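Local atomic coordinates of tail spike protein (Acinetobacter phage vB_AbaP_AS12, PDB entry 6EU4), a protein that probably recognises, and may degrade, the surface polysaccharide of Acinetobacter baumannii, as tailspikes do for their phages when they attach to the host. Residues S251-I256 against G285-K290; A278-L283 against A301-A306; K312-I317 against Q335-A340; H331-N336 against N357-A362; S371-V376 against S404-V409. All coordinates share one frame; numbering follows the deposited sequence.

Contact 1 of 5, residues S251-I256 against G285-K290; sequences SSRSFI and GWDLNK
Nearly the same first torsion, chi1 -68° in Phe255 and -62° in Trp286, sets CG of each anti to its carbonyl carbon, so the two rings leave neighbouring parallel strands side by side. They form an offset stack with planes only 10° apart. The centroid of the Phe255 ring lies 4.0 Å from that of the six-membered ring of Trp286, and Phe255 CB rests 3.5 Å from Trp286 CE3. Flat, apolar rings suit this buried face because they can pile up coil after coil, and Phe315 of the next coil meets the indole too. On the other face Asp287, its CG anti to the backbone N, holds OD2 2.8 Å from Arg253 NH1 in a salt bridge. Arg253 bends at chi3 to get there. The oxygen lies near the guanidinium plane but is approached from above the carboxylate, Ile256 CD1 covers one guanidinium face, and NH2 pairs with Glu231. Between the faces Phe255 N donates to Gly285 O at 3.1 Å, and Phe255 O receives Asp287 N at 2.8 Å, both nearly straight. Parallel in-register strands with like side chains stacked inside are the mark of the parallel beta-helix, the fold of phage tailspikes.

Contact 2 of 5, residues A278-L283 against A301-A306; sequences ATDAGL and ADFVGA
The two backbones run parallel, 4° apart end to end, and stay in register from Ala278 beside Ala301 to Gly282 beside Gly305, linked by Asp302 N to Ala278 O (3.0 Å), Asp280 N to Asp302 O (3.1 Å) and Gly305 N to Ala281 O (2.8 Å). Both chains bend at the same level: Asp280 has phi 78° and its neighbour Phe303 63°, so one corner lies upon the next. Ala278 and Ala301 occupy the buried face, their CB atoms 4.3 Å apart, methyls small enough for larger side chains such as Leu314 and Phe255 to pack against them. On the opposite face Thr279 OG1 donates to Asp280 OD2 at 2.7 Å from above the carboxylate plane, and also bonds Ser249, which ties strand to corner. The Asp280 and Phe303 side chains run side by side, carboxylate and ring in nearly parallel planes, with Asp280 OD1 4.0 Å from Phe303 CB. The His331 ring meets that of Phe303 in a nearly parallel plane. Beyond the bend Val304 CG1 touches Ala281 O at 3.5 Å, and Gly305 takes a positive phi that favours a residue with no CB. Such superposed turns, where one face of the coil gives way to another, are characteristic of a parallel beta-helix.

Contact 3 of 5, residues K312-I317 against Q335-A340; sequences KALFKI and QNFLYA
Phe337, Tyr339 and Phe315 bury the most surface here. Phe315 has CG anti to its carbonyl carbon (chi1 -50°), whereas Phe337, at a corner, has CG anti to its backbone N (chi1 175°); the rings end side by side, steeply inclined. The edge of Phe315 points at the face of Phe337 in a T-shaped pair with planes at 76°, and Phe315 CE2 comes 3.8 Å from Phe337 CZ. Leu314 fills the angle between them: its CD2 touches Phe337 CE1 at 3.9 Å, while its CG lies over one face of Phe315. On the same buried side Leu338 CD1 meets Ile317 CD1 at 3.6 Å, the branched chains crossing at about a right angle. Tyr339 points to the opposite face and runs beside the extended Lys316, CD2 of the ring 4.1 Å from Lys316 CG. An amphipathic pair suits this side, and the phenol OH finds Glu341. The backbones are laced alternately: Phe315 N gives to Phe337 O (3.0 Å), Tyr339 N to Phe315 O (2.9 Å) and Ile317 N to Tyr339 O (2.8 Å). A water joins Asn336 OD1 firmly and Lys312 O weakly, while Asn336 ND2 bonds Ser371 O in the next coil. Hydrocarbon thus fills the inner face of these stacked beta-helix coils, while the peptide groups are paired strand to strand and the polar ends of Asn336 and Tyr339 find partners of their own.

Contact 4 of 5, residues H331-N336 against N357-A362; sequences HLHAQN and NKYKPA
Two bonds grip the hydroxyl of Tyr359. His333 ND1 lies 2.8 Å from Tyr359 OH, a hydrogen bond in which either atom could be the donor, and the backbone N of Gly308 supplies the second. Tyr359 reaches out with CG anti to its carbonyl carbon (chi1 -61°), so that the two rings meet rim to rim, their planes 67° apart, with the nitrogen near the plane of the phenol. Both partners are braced: His333 stacks on Tyr356, and Lys358 CG sits 3.7 Å above the plane of the Tyr359 ring, offset toward its rim. Lys358 NZ ends 4.9 Å from His333 ND1. A salt bridge pairs it with Asp307; the ammonium may disfavour a protonated imidazole, though Asp307, which also touches His333, would offset this. Here the loop following strand 351-355 of the parallel beta-helix lies against a corner of the preceding coil, where the regular ladder of backbone bonds gives way to water. One water donates to Ala334 O at 2.9 Å and accepts from Tyr359 N at 3.0 Å. A second donates to Gln335 O and to Tyr359 O, 2.8 Å from each, bridging the two backbones. Farther along, the extended Gln335 crosses Pro361 at about a right angle. Its OE1 stands 3.7 Å from Pro361 CB, and the proline ring, which has no N-H to satisfy, packs against the amide by van der Waals contact. NE2 of the same amide gives its hydrogens to Asn368 OD1 and the carbonyl of Asn369.

Contact 5 of 5, residues S371-V376 against S404-V409; sequences SMFCVV and SALAYV
Phe373 and Leu406 lie side by side and point the same way, into the interior of the parallel beta-helix to which both strands belong. Their torsions differ: CG of Phe373 is anti to the carbonyl carbon (chi1 -63°), that of Leu406 anti to the backbone N (chi1 175°). With Leu406 at a corner, its CD1 arrives in the plane of the ring, at its edge, 3.9 Å from Phe373 CD2, rather than over a face. Phe337 of the preceding coil meets the same ring, and Phe390 touches both Phe373 and Leu406. Next along, Ala407 offers only a methyl, 4.0 Å from Phe373 CB. Val375 and Val409 then repeat each other with CG1 anti to the backbone N in both, Val375 CB 4.3 Å from Val409 CG1; like side chains in like rotamers suit in-register coils. On the opposite face Ser371 holds OG in the crowded position between backbone N and carbonyl carbon, 3.8 Å from Tyr408 CB, and that hydroxyl is bonded to Asn369. The strands are joined by Phe373 N to Leu406 O at 2.8 Å, with Tyr408 N to Phe373 O and Val375 N to Tyr408 O following in step. At the corner Met372, deposited as selenomethionine, bends at chi2 and chi3 so that its CE lies 3.7 Å from Ser404 OG. That hydroxyl donates to Ala405 O (2.9 Å), the same oxygen that accepts Met372 N (3.0 Å), the two donors standing out of the carbonyl plane on opposite sides.

Overall arrangement
Contacts 1, 3 and 5 are buried and join equivalent strands of successive coils: strand 284-304 in contact 1 bonds to strand 311-318 in contact 3, whose partner 336-341 bonds in turn to 371-376 in contact 5. Aromatic and aliphatic packing dominates their inner sides. Contact 2, partly buried, uses another part of strand 284-304 and stacks corners, flanked by alanines and glycines, with Asp280 and Phe303 at the bend; contact 4, at the surface, replaces backbone bonds with waters and a Tyr-His pair. Contacts 3 and 4 share Gln335 and Asn336, where a corner leads from one face to the next. Contacts 1 and 5 are about 20 Å apart between centres and do not touch.

Contact 1 of 5, residues S251-I256 against G285-K290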
# COMPACT_ATOMS: atom_id res chain seq x y z
N SER A 251 14.89 -19.89 16.97
CA SER A 251 14.22 -20.31 18.20
C SER A 251 13.84 -19.13 19.10
O SER A 251 12.90 -19.27 19.87
CB SER A 251 15.09 -21.30 18.99
OG SER A 251 16.26 -20.65 19.47
N SER A 252 14.51 -17.98 19.01
CA SER A 252 14.20 -16.84 19.87
C SER A 252 13.65 -15.65 19.10
O SER A 252 12.50 -15.24 19.33
CB SER A 252 15.45 -16.45 20.67
OG SER A 252 15.16 -15.35 21.53
N ARG A 253 14.42 -15.05 18.19
CA ARG A 253 13.96 -13.90 17.41
C ARG A 253 14.34 -14.09 15.95
O ARG A 253 15.51 -14.35 15.65
CB ARG A 253 14.53 -12.57 17.94
CG ARG A 253 14.11 -12.23 19.37
CD ARG A 253 14.65 -10.87 19.81
NE ARG A 253 16.06 -10.96 20.15
CZ ARG A 253 16.87 -9.91 20.26
NH1 ARG A 253 16.42 -8.68 20.07
NH2 ARG A 253 18.16 -10.09 20.57
N SER A 254 13.36 -13.98 15.05
CA SER A 254 13.63 -14.21 13.63
C SER A 254 14.37 -13.04 13.00
O SER A 254 15.48 -13.20 12.48
CB SER A 254 12.33 -14.50 12.88
OG SER A 254 11.76 -15.72 13.34
N PHE A 255 13.78 -11.84 13.05
CA PHE A 255 14.35 -10.64 12.45
C PHE A 255 14.56 -9.59 13.55
O PHE A 255 13.63 -9.28 14.30
CB PHE A 255 13.41 -10.04 11.40
CG PHE A 255 13.23 -10.88 10.16
CD1 PHE A 255 14.08 -10.75 9.09
CD2 PHE A 255 12.15 -11.75 10.05
CE1 PHE A 255 13.88 -11.50 7.92
CE2 PHE A 255 11.96 -12.50 8.90
CZ PHE A 255 12.81 -12.37 7.83
N ILE A 256 15.78 -9.06 13.66
CA ILE A 256 16.12 -8.03 14.64
C ILE A 256 16.77 -6.88 13.89
O ILE A 256 17.82 -7.06 13.26
CB ILE A 256 17.11 -8.55 15.71
CG1 ILE A 256 16.57 -9.80 16.42
CG2 ILE A 256 17.46 -7.44 16.69
CD1 ILE A 256 17.71 -10.58 17.07
N GLY A 285 8.75 -12.43 16.75
CA GLY A 285 8.93 -12.67 15.33
C GLY A 285 9.82 -11.61 14.71
O GLY A 285 10.88 -11.90 14.13
N TRP A 286 9.40 -10.36 14.84
CA TRP A 286 10.13 -9.20 14.38
C TRP A 286 10.37 -8.29 15.56
O TRP A 286 9.42 -7.94 16.28
CB TRP A 286 9.32 -8.45 13.32
CG TRP A 286 9.02 -9.19 12.10
CD1 TRP A 286 8.07 -10.17 11.94
CD2 TRP A 286 9.63 -9.01 10.82
NE1 TRP A 286 8.07 -10.60 10.63
CE2 TRP A 286 9.02 -9.91 9.93
CE3 TRP A 286 10.65 -8.17 10.34
CZ2 TRP A 286 9.39 -10.01 8.59
CZ3 TRP A 286 11.02 -8.26 9.01
CH2 TRP A 286 10.38 -9.18 8.15
N ASP A 287 11.62 -7.93 15.79
CA ASP A 287 12.02 -7.03 16.86
C ASP A 287 12.63 -5.82 16.15
O ASP A 287 13.78 -5.87 15.72
CB ASP A 287 13.01 -7.72 17.81
CG ASP A 287 13.40 -6.85 18.99
OD1 ASP A 287 13.18 -5.62 18.95
OD2 ASP A 287 13.94 -7.42 19.98
N LEU A 288 11.83 -4.76 15.99
CA LEU A 288 12.19 -3.60 15.18
C LEU A 288 12.35 -2.38 16.07
O LEU A 288 11.48 -2.06 16.89
CB LEU A 288 11.12 -3.32 14.13
CG LEU A 288 10.74 -4.51 13.25
CD1 LEU A 288 9.71 -4.05 12.24
CD2 LEU A 288 11.95 -5.10 12.53
N ASN A 289 13.48 -1.71 15.91
CA ASN A 289 13.80 -0.51 16.67
C ASN A 289 14.36 0.54 15.72
O ASN A 289 15.28 0.25 14.94
CB ASN A 289 14.80 -0.85 17.78
CG ASN A 289 15.20 0.37 18.58
OD1 ASN A 289 14.35 1.17 19.00
ND2 ASN A 289 16.51 0.53 18.80
N LYS A 290 13.79 1.74 15.76
CA LYS A 290 14.22 2.86 14.91
C LYS A 290 14.18 2.48 13.44
O LYS A 290 15.06 2.84 12.66
CB LYS A 290 15.60 3.36 15.32
CG LYS A 290 15.66 3.96 16.73
CD LYS A 290 15.02 5.35 16.81
CE LYS A 290 15.25 6.01 18.18
NZ LYS A 290 14.84 7.45 18.20

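Contact 2 of 5, residues A278-L283 against A301-A306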
# COMPACT_ATOMS: atom_id res chain seq x y z
N ALA A 278 9.00 -15.03 8.73
CA ALA A 278 9.53 -15.29 10.07
C ALA A 278 8.89 -16.57 10.59
O ALA A 278 7.66 -16.68 10.57
CB ALA A 278 9.24 -14.13 11.02
N THR A 279 9.68 -17.54 11.02
CA THR A 279 9.10 -18.74 11.60
C THR A 279 9.80 -19.13 12.89
O THR A 279 10.99 -18.85 13.10
CB THR A 279 9.12 -19.97 10.63
OG1 THR A 279 10.45 -20.44 10.44
CG2 THR A 279 8.54 -19.63 9.23
N ASP A 280 9.04 -19.80 13.75
CA ASP A 280 9.49 -20.59 14.88
C ASP A 280 9.91 -19.76 16.09
O ASP A 280 10.09 -20.33 17.17
CB ASP A 280 10.64 -21.54 14.48
CG ASP A 280 10.23 -22.46 13.33
OD1 ASP A 280 9.23 -23.17 13.50
OD2 ASP A 280 10.84 -22.42 12.24
N ALA A 281 10.04 -18.45 15.97
CA ALA A 281 10.55 -17.62 17.05
C ALA A 281 9.73 -17.74 18.33
O ALA A 281 8.50 -17.62 18.32
CB ALA A 281 10.59 -16.17 16.59
N GLY A 282 10.43 -17.91 19.45
CA GLY A 282 9.78 -18.08 20.74
C GLY A 282 9.68 -16.82 21.58
O GLY A 282 8.99 -16.84 22.61
N LEU A 283 10.33 -15.72 21.17
CA LEU A 283 10.32 -14.46 21.90
C LEU A 283 9.66 -13.33 21.11
O LEU A 283 8.66 -12.77 21.57
CB LEU A 283 11.75 -14.09 22.31
CG LEU A 283 11.94 -12.75 23.03
CD1 LEU A 283 11.19 -12.75 24.33
CD2 LEU A 283 13.43 -12.43 23.29
N ALA A 301 4.30 -15.08 8.86
CA ALA A 301 4.94 -15.46 10.11
C ALA A 301 4.21 -16.66 10.66
O ALA A 301 2.99 -16.60 10.90
CB ALA A 301 4.90 -14.30 11.09
N ASP A 302 4.91 -17.78 10.80
CA ASP A 302 4.28 -19.03 11.20
C ASP A 302 4.95 -19.56 12.46
O ASP A 302 6.18 -19.50 12.60
CB ASP A 302 4.39 -20.12 10.11
CG ASP A 302 3.47 -19.89 8.90
OD1 ASP A 302 3.37 -18.75 8.44
OD2 ASP A 302 2.88 -20.90 8.40
N PHE A 303 4.13 -20.10 13.36
CA PHE A 303 4.62 -20.86 14.51
C PHE A 303 5.46 -19.99 15.44
O PHE A 303 6.50 -20.43 15.95
CB PHE A 303 5.40 -22.10 14.07
CG PHE A 303 4.70 -22.92 13.04
CD1 PHE A 303 3.47 -23.50 13.33
CD2 PHE A 303 5.25 -23.11 11.79
CE1 PHE A 303 2.81 -24.26 12.37
CE2 PHE A 303 4.58 -23.86 10.83
CZ PHE A 303 3.36 -24.42 11.13
N VAL A 304 4.99 -18.79 15.71
CA VAL A 304 5.64 -17.89 16.66
C VAL A 304 5.02 -18.13 18.04
O VAL A 304 3.79 -18.08 18.20
CB VAL A 304 5.49 -16.43 16.21
CG1 VAL A 304 5.94 -15.48 17.29
CG2 VAL A 304 6.32 -16.23 14.94
N GLY A 305 5.87 -18.40 19.03
CA GLY A 305 5.40 -18.88 20.31
C GLY A 305 4.96 -20.33 20.22
O GLY A 305 4.87 -20.92 19.14
N ALA A 306 4.68 -20.91 21.37
CA ALA A 306 4.19 -22.28 21.44
C ALA A 306 3.13 -22.36 22.52
O ALA A 306 3.12 -21.57 23.47
CB ALA A 306 5.33 -23.26 21.74

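Contact 3 of 5, residues K312-I317 against Q335-A340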
# COMPACT_ATOMS: atom_id res chain seq x y z
N LYS A 312 6.55 -13.01 23.53
CA LYS A 312 6.08 -11.73 24.05
C LYS A 312 5.20 -11.04 23.03
O LYS A 312 4.11 -10.54 23.37
CB LYS A 312 7.26 -10.85 24.45
CG LYS A 312 7.90 -11.33 25.76
CD LYS A 312 9.02 -10.37 26.22
CE LYS A 312 9.85 -10.93 27.38
NZ LYS A 312 9.06 -11.66 28.41
N ALA A 313 5.63 -11.00 21.77
CA ALA A 313 4.85 -10.38 20.71
C ALA A 313 5.23 -10.97 19.36
O ALA A 313 6.39 -11.34 19.14
CB ALA A 313 5.06 -8.86 20.66
N LEU A 314 4.28 -10.99 18.44
CA LEU A 314 4.64 -11.29 17.06
C LEU A 314 5.52 -10.19 16.50
O LEU A 314 6.60 -10.45 15.95
CB LEU A 314 3.39 -11.47 16.19
CG LEU A 314 3.62 -11.67 14.69
CD1 LEU A 314 4.58 -12.81 14.41
CD2 LEU A 314 2.29 -11.92 13.99
N PHE A 315 5.06 -8.94 16.63
CA PHE A 315 5.78 -7.74 16.22
C PHE A 315 6.04 -6.85 17.43
O PHE A 315 5.10 -6.42 18.11
CB PHE A 315 4.97 -6.91 15.21
CG PHE A 315 4.43 -7.70 14.04
CD1 PHE A 315 5.27 -8.07 12.99
CD2 PHE A 315 3.07 -7.99 13.94
CE1 PHE A 315 4.76 -8.76 11.91
CE2 PHE A 315 2.57 -8.70 12.87
CZ PHE A 315 3.41 -9.08 11.84
N LYS A 316 7.30 -6.53 17.65
CA LYS A 316 7.70 -5.50 18.60
C LYS A 316 8.27 -4.36 17.76
O LYS A 316 9.28 -4.54 17.07
CB LYS A 316 8.74 -6.02 19.59
CG LYS A 316 9.25 -4.93 20.51
CD LYS A 316 10.28 -5.45 21.51
CE LYS A 316 10.74 -4.38 22.44
NZ LYS A 316 11.74 -4.92 23.43
N ILE A 317 7.60 -3.21 17.79
CA ILE A 317 7.91 -2.09 16.90
C ILE A 317 8.07 -0.83 17.74
O ILE A 317 7.09 -0.31 18.28
CB ILE A 317 6.85 -1.91 15.81
CG1 ILE A 317 6.68 -3.25 15.06
CG2 ILE A 317 7.27 -0.81 14.85
CD1 ILE A 317 5.76 -3.21 13.85
N GLN A 335 1.75 -12.86 23.98
CA GLN A 335 1.02 -11.94 24.83
C GLN A 335 0.45 -10.77 24.04
O GLN A 335 -0.65 -10.30 24.32
CB GLN A 335 1.92 -11.43 25.95
CG GLN A 335 1.17 -10.59 26.97
CD GLN A 335 2.11 -10.06 28.05
OE1 GLN A 335 2.89 -10.82 28.62
NE2 GLN A 335 2.07 -8.76 28.29
N ASN A 336 1.20 -10.27 23.06
CA ASN A 336 0.71 -9.24 22.16
C ASN A 336 0.84 -9.71 20.72
O ASN A 336 1.78 -10.43 20.38
CB ASN A 336 1.51 -7.91 22.24
CG ASN A 336 1.64 -7.33 23.66
OD1 ASN A 336 2.72 -6.86 24.01
ND2 ASN A 336 0.56 -7.30 24.43
N PHE A 337 -0.08 -9.25 19.87
CA PHE A 337 0.11 -9.37 18.43
C PHE A 337 1.09 -8.30 17.98
O PHE A 337 2.12 -8.61 17.37
CB PHE A 337 -1.24 -9.25 17.73
CG PHE A 337 -1.18 -9.24 16.22
CD1 PHE A 337 -1.28 -10.42 15.50
CD2 PHE A 337 -1.11 -8.04 15.53
CE1 PHE A 337 -1.26 -10.41 14.12
CE2 PHE A 337 -1.08 -8.00 14.16
CZ PHE A 337 -1.17 -9.19 13.44
N LEU A 338 0.81 -7.04 18.32
CA LEU A 338 1.67 -5.91 18.03
C LEU A 338 1.90 -5.17 19.33
O LEU A 338 0.94 -4.76 20.00
CB LEU A 338 1.05 -4.98 17.00
CG LEU A 338 1.77 -3.63 16.83
CD1 LEU A 338 3.19 -3.81 16.32
CD2 LEU A 338 0.94 -2.75 15.88
N TYR A 339 3.17 -5.01 19.69
CA TYR A 339 3.59 -4.03 20.67
C TYR A 339 4.16 -2.84 19.91
O TYR A 339 5.16 -2.98 19.20
CB TYR A 339 4.64 -4.62 21.62
CG TYR A 339 5.15 -3.60 22.60
CD1 TYR A 339 4.48 -3.37 23.78
CD2 TYR A 339 6.29 -2.84 22.33
CE1 TYR A 339 4.93 -2.41 24.70
CE2 TYR A 339 6.75 -1.90 23.24
CZ TYR A 339 6.06 -1.68 24.41
OH TYR A 339 6.49 -0.73 25.32
N ALA A 340 3.54 -1.67 20.06
CA ALA A 340 3.95 -0.45 19.37
C ALA A 340 4.22 0.62 20.41
O ALA A 340 3.32 0.98 21.19
CB ALA A 340 2.88 0.03 18.39
O HOH W 1 5.19 -7.79 24.99

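Contact 4 of 5, residues H331-N336 against N357-A362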
# COMPACT_ATOMS: atom_id res chain seq x y z
N HIS A 331 -0.74 -19.39 13.32
CA HIS A 331 -0.37 -20.08 14.55
C HIS A 331 0.51 -19.19 15.42
O HIS A 331 1.74 -19.17 15.29
CB HIS A 331 0.32 -21.42 14.27
CG HIS A 331 -0.48 -22.32 13.38
ND1 HIS A 331 -1.61 -22.98 13.81
CD2 HIS A 331 -0.33 -22.63 12.07
CE1 HIS A 331 -2.13 -23.66 12.80
NE2 HIS A 331 -1.37 -23.46 11.73
N LEU A 332 -0.13 -18.46 16.33
CA LEU A 332 0.53 -17.49 17.18
C LEU A 332 0.10 -17.71 18.61
O LEU A 332 -1.10 -17.69 18.92
CB LEU A 332 0.19 -16.06 16.76
CG LEU A 332 0.81 -14.95 17.64
CD1 LEU A 332 2.31 -14.98 17.51
CD2 LEU A 332 0.28 -13.57 17.24
N HIS A 333 1.08 -17.96 19.48
CA HIS A 333 0.92 -17.95 20.93
C HIS A 333 1.80 -16.81 21.46
O HIS A 333 3.02 -16.96 21.59
CB HIS A 333 1.30 -19.29 21.55
CG HIS A 333 0.42 -20.41 21.14
ND1 HIS A 333 -0.63 -20.87 21.91
CD2 HIS A 333 0.43 -21.18 20.02
CE1 HIS A 333 -1.22 -21.87 21.29
NE2 HIS A 333 -0.61 -22.08 20.14
N ALA A 334 1.18 -15.68 21.79
CA ALA A 334 1.93 -14.51 22.22
C ALA A 334 1.08 -13.65 23.13
O ALA A 334 -0.15 -13.66 23.06
CB ALA A 334 2.38 -13.68 21.02
N GLN A 335 1.75 -12.86 23.98
CA GLN A 335 1.02 -11.94 24.83
C GLN A 335 0.45 -10.77 24.04
O GLN A 335 -0.65 -10.30 24.32
CB GLN A 335 1.92 -11.43 25.95
CG GLN A 335 1.17 -10.59 26.97
CD GLN A 335 2.11 -10.06 28.05
OE1 GLN A 335 2.89 -10.82 28.62
NE2 GLN A 335 2.07 -8.76 28.29
N ASN A 336 1.20 -10.27 23.06
CA ASN A 336 0.71 -9.24 22.16
C ASN A 336 0.84 -9.71 20.72
O ASN A 336 1.78 -10.43 20.38
CB ASN A 336 1.51 -7.91 22.24
CG ASN A 336 1.64 -7.33 23.66
OD1 ASN A 336 2.72 -6.86 24.01
ND2 ASN A 336 0.56 -7.30 24.43
N ASN A 357 -5.26 -16.02 21.95
CA ASN A 357 -5.08 -14.85 22.80
C ASN A 357 -5.54 -15.18 24.23
O ASN A 357 -6.55 -14.68 24.73
CB ASN A 357 -5.83 -13.65 22.23
CG ASN A 357 -7.34 -13.91 22.04
OD1 ASN A 357 -7.76 -14.96 21.55
ND2 ASN A 357 -8.15 -12.95 22.44
N LYS A 358 -4.75 -16.03 24.88
CA LYS A 358 -5.06 -16.52 26.22
C LYS A 358 -3.95 -16.28 27.23
O LYS A 358 -3.96 -16.90 28.31
CB LYS A 358 -5.39 -18.02 26.17
CG LYS A 358 -4.25 -18.88 25.63
CD LYS A 358 -4.62 -20.38 25.68
CE LYS A 358 -3.45 -21.24 25.22
NZ LYS A 358 -3.79 -22.69 25.20
N TYR A 359 -3.00 -15.39 26.94
CA TYR A 359 -1.81 -15.25 27.76
C TYR A 359 -1.79 -13.91 28.49
O TYR A 359 -2.23 -12.89 27.97
CB TYR A 359 -0.56 -15.41 26.90
CG TYR A 359 -0.51 -16.76 26.25
CD1 TYR A 359 -0.16 -17.88 27.01
CD2 TYR A 359 -0.83 -16.94 24.91
CE1 TYR A 359 -0.11 -19.12 26.46
CE2 TYR A 359 -0.79 -18.20 24.34
CZ TYR A 359 -0.43 -19.29 25.14
OH TYR A 359 -0.36 -20.56 24.64
N LYS A 360 -1.26 -13.95 29.71
CA LYS A 360 -1.22 -12.79 30.58
C LYS A 360 0.14 -12.69 31.26
O LYS A 360 0.75 -13.71 31.59
CB LYS A 360 -2.30 -12.86 31.67
CG LYS A 360 -3.71 -12.90 31.11
CD LYS A 360 -4.78 -13.05 32.18
CE LYS A 360 -6.13 -13.05 31.52
NZ LYS A 360 -7.23 -13.24 32.52
N PRO A 361 0.61 -11.47 31.52
CA PRO A 361 1.84 -11.29 32.29
C PRO A 361 1.61 -11.57 33.77
O PRO A 361 0.50 -11.46 34.29
CB PRO A 361 2.18 -9.81 32.07
CG PRO A 361 0.83 -9.15 31.99
CD PRO A 361 -0.03 -10.17 31.21
N ALA A 362 2.70 -11.93 34.45
CA ALA A 362 2.61 -12.15 35.89
C ALA A 362 2.22 -10.87 36.62
O ALA A 362 1.41 -10.90 37.55
CB ALA A 362 3.95 -12.67 36.43
O HOH W 2 -2.64 -13.74 24.46
O HOH W 3 -2.79 -11.22 25.79

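Contact 5 of 5, residues S371-V376 against S404-V409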
# COMPACT_ATOMS: atom_id res chain seq x y z
N SER A 371 -3.11 -7.48 25.80
CA SER A 371 -3.82 -6.88 24.69
C SER A 371 -3.22 -7.34 23.36
O SER A 371 -2.00 -7.50 23.24
CB SER A 371 -3.78 -5.34 24.77
OG SER A 371 -2.46 -4.82 24.79
N MSE A 372 -4.06 -7.50 22.36
CA MSE A 372 -3.53 -7.87 21.05
C MSE A 372 -2.74 -6.72 20.44
O MSE A 372 -1.65 -6.94 19.90
CB MSE A 372 -4.63 -8.33 20.10
CG MSE A 372 -5.18 -9.71 20.45
SE MSE A 372 -3.85 -11.16 20.26
CE MSE A 372 -3.14 -11.20 22.08
N PHE A 373 -3.27 -5.50 20.55
CA PHE A 373 -2.59 -4.28 20.11
C PHE A 373 -2.29 -3.47 21.35
O PHE A 373 -3.20 -2.92 21.97
CB PHE A 373 -3.44 -3.50 19.10
CG PHE A 373 -3.70 -4.27 17.85
CD1 PHE A 373 -2.77 -4.26 16.81
CD2 PHE A 373 -4.83 -5.06 17.73
CE1 PHE A 373 -2.98 -5.01 15.67
CE2 PHE A 373 -5.04 -5.81 16.57
CZ PHE A 373 -4.11 -5.78 15.55
N CYS A 374 -1.02 -3.45 21.75
CA CYS A 374 -0.56 -2.67 22.89
C CYS A 374 0.07 -1.40 22.29
O CYS A 374 1.17 -1.45 21.75
CB CYS A 374 0.42 -3.47 23.73
SG CYS A 374 0.99 -2.61 25.20
N VAL A 375 -0.65 -0.29 22.38
CA VAL A 375 -0.39 0.91 21.58
C VAL A 375 -0.04 2.03 22.55
O VAL A 375 -0.94 2.65 23.13
CB VAL A 375 -1.61 1.27 20.72
CG1 VAL A 375 -1.29 2.42 19.77
CG2 VAL A 375 -2.08 0.07 19.91
N VAL A 376 1.26 2.30 22.72
CA VAL A 376 1.73 3.14 23.81
C VAL A 376 2.71 4.21 23.32
O VAL A 376 3.32 4.10 22.26
CB VAL A 376 2.38 2.28 24.93
CG1 VAL A 376 1.44 1.16 25.35
CG2 VAL A 376 3.76 1.71 24.48
N SER A 404 -7.71 -12.14 26.01
CA SER A 404 -7.07 -10.84 26.00
C SER A 404 -8.07 -9.73 25.66
O SER A 404 -9.18 -9.98 25.18
CB SER A 404 -5.94 -10.81 24.97
OG SER A 404 -6.46 -10.75 23.65
N ALA A 405 -7.62 -8.49 25.87
CA ALA A 405 -8.23 -7.34 25.23
C ALA A 405 -7.87 -7.30 23.74
O ALA A 405 -6.90 -7.91 23.29
CB ALA A 405 -7.76 -6.05 25.91
N LEU A 406 -8.68 -6.58 22.94
CA LEU A 406 -8.25 -6.27 21.58
C LEU A 406 -7.11 -5.27 21.62
O LEU A 406 -6.08 -5.46 20.97
CB LEU A 406 -9.39 -5.71 20.72
CG LEU A 406 -8.96 -5.25 19.32
CD1 LEU A 406 -8.42 -6.47 18.53
CD2 LEU A 406 -10.09 -4.58 18.53
N ALA A 407 -7.26 -4.20 22.40
CA ALA A 407 -6.28 -3.13 22.37
C ALA A 407 -6.25 -2.37 23.68
O ALA A 407 -7.26 -2.23 24.37
CB ALA A 407 -6.56 -2.14 21.25
N TYR A 408 -5.05 -1.91 24.02
CA TYR A 408 -4.79 -0.96 25.08
C TYR A 408 -4.07 0.22 24.45
O TYR A 408 -3.06 0.03 23.76
CB TYR A 408 -3.92 -1.56 26.18
CG TYR A 408 -3.61 -0.58 27.28
CD1 TYR A 408 -4.62 -0.05 28.07
CD2 TYR A 408 -2.31 -0.17 27.52
CE1 TYR A 408 -4.36 0.83 29.07
CE2 TYR A 408 -2.04 0.72 28.55
CZ TYR A 408 -3.07 1.20 29.32
OH TYR A 408 -2.83 2.11 30.33
N VAL A 409 -4.59 1.42 24.67
CA VAL A 409 -4.14 2.62 23.99
C VAL A 409 -3.85 3.67 25.05
O VAL A 409 -4.76 4.07 25.79
CB VAL A 409 -5.18 3.13 22.98
CG1 VAL A 409 -4.55 4.15 22.05
CG2 VAL A 409 -5.78 1.98 22.16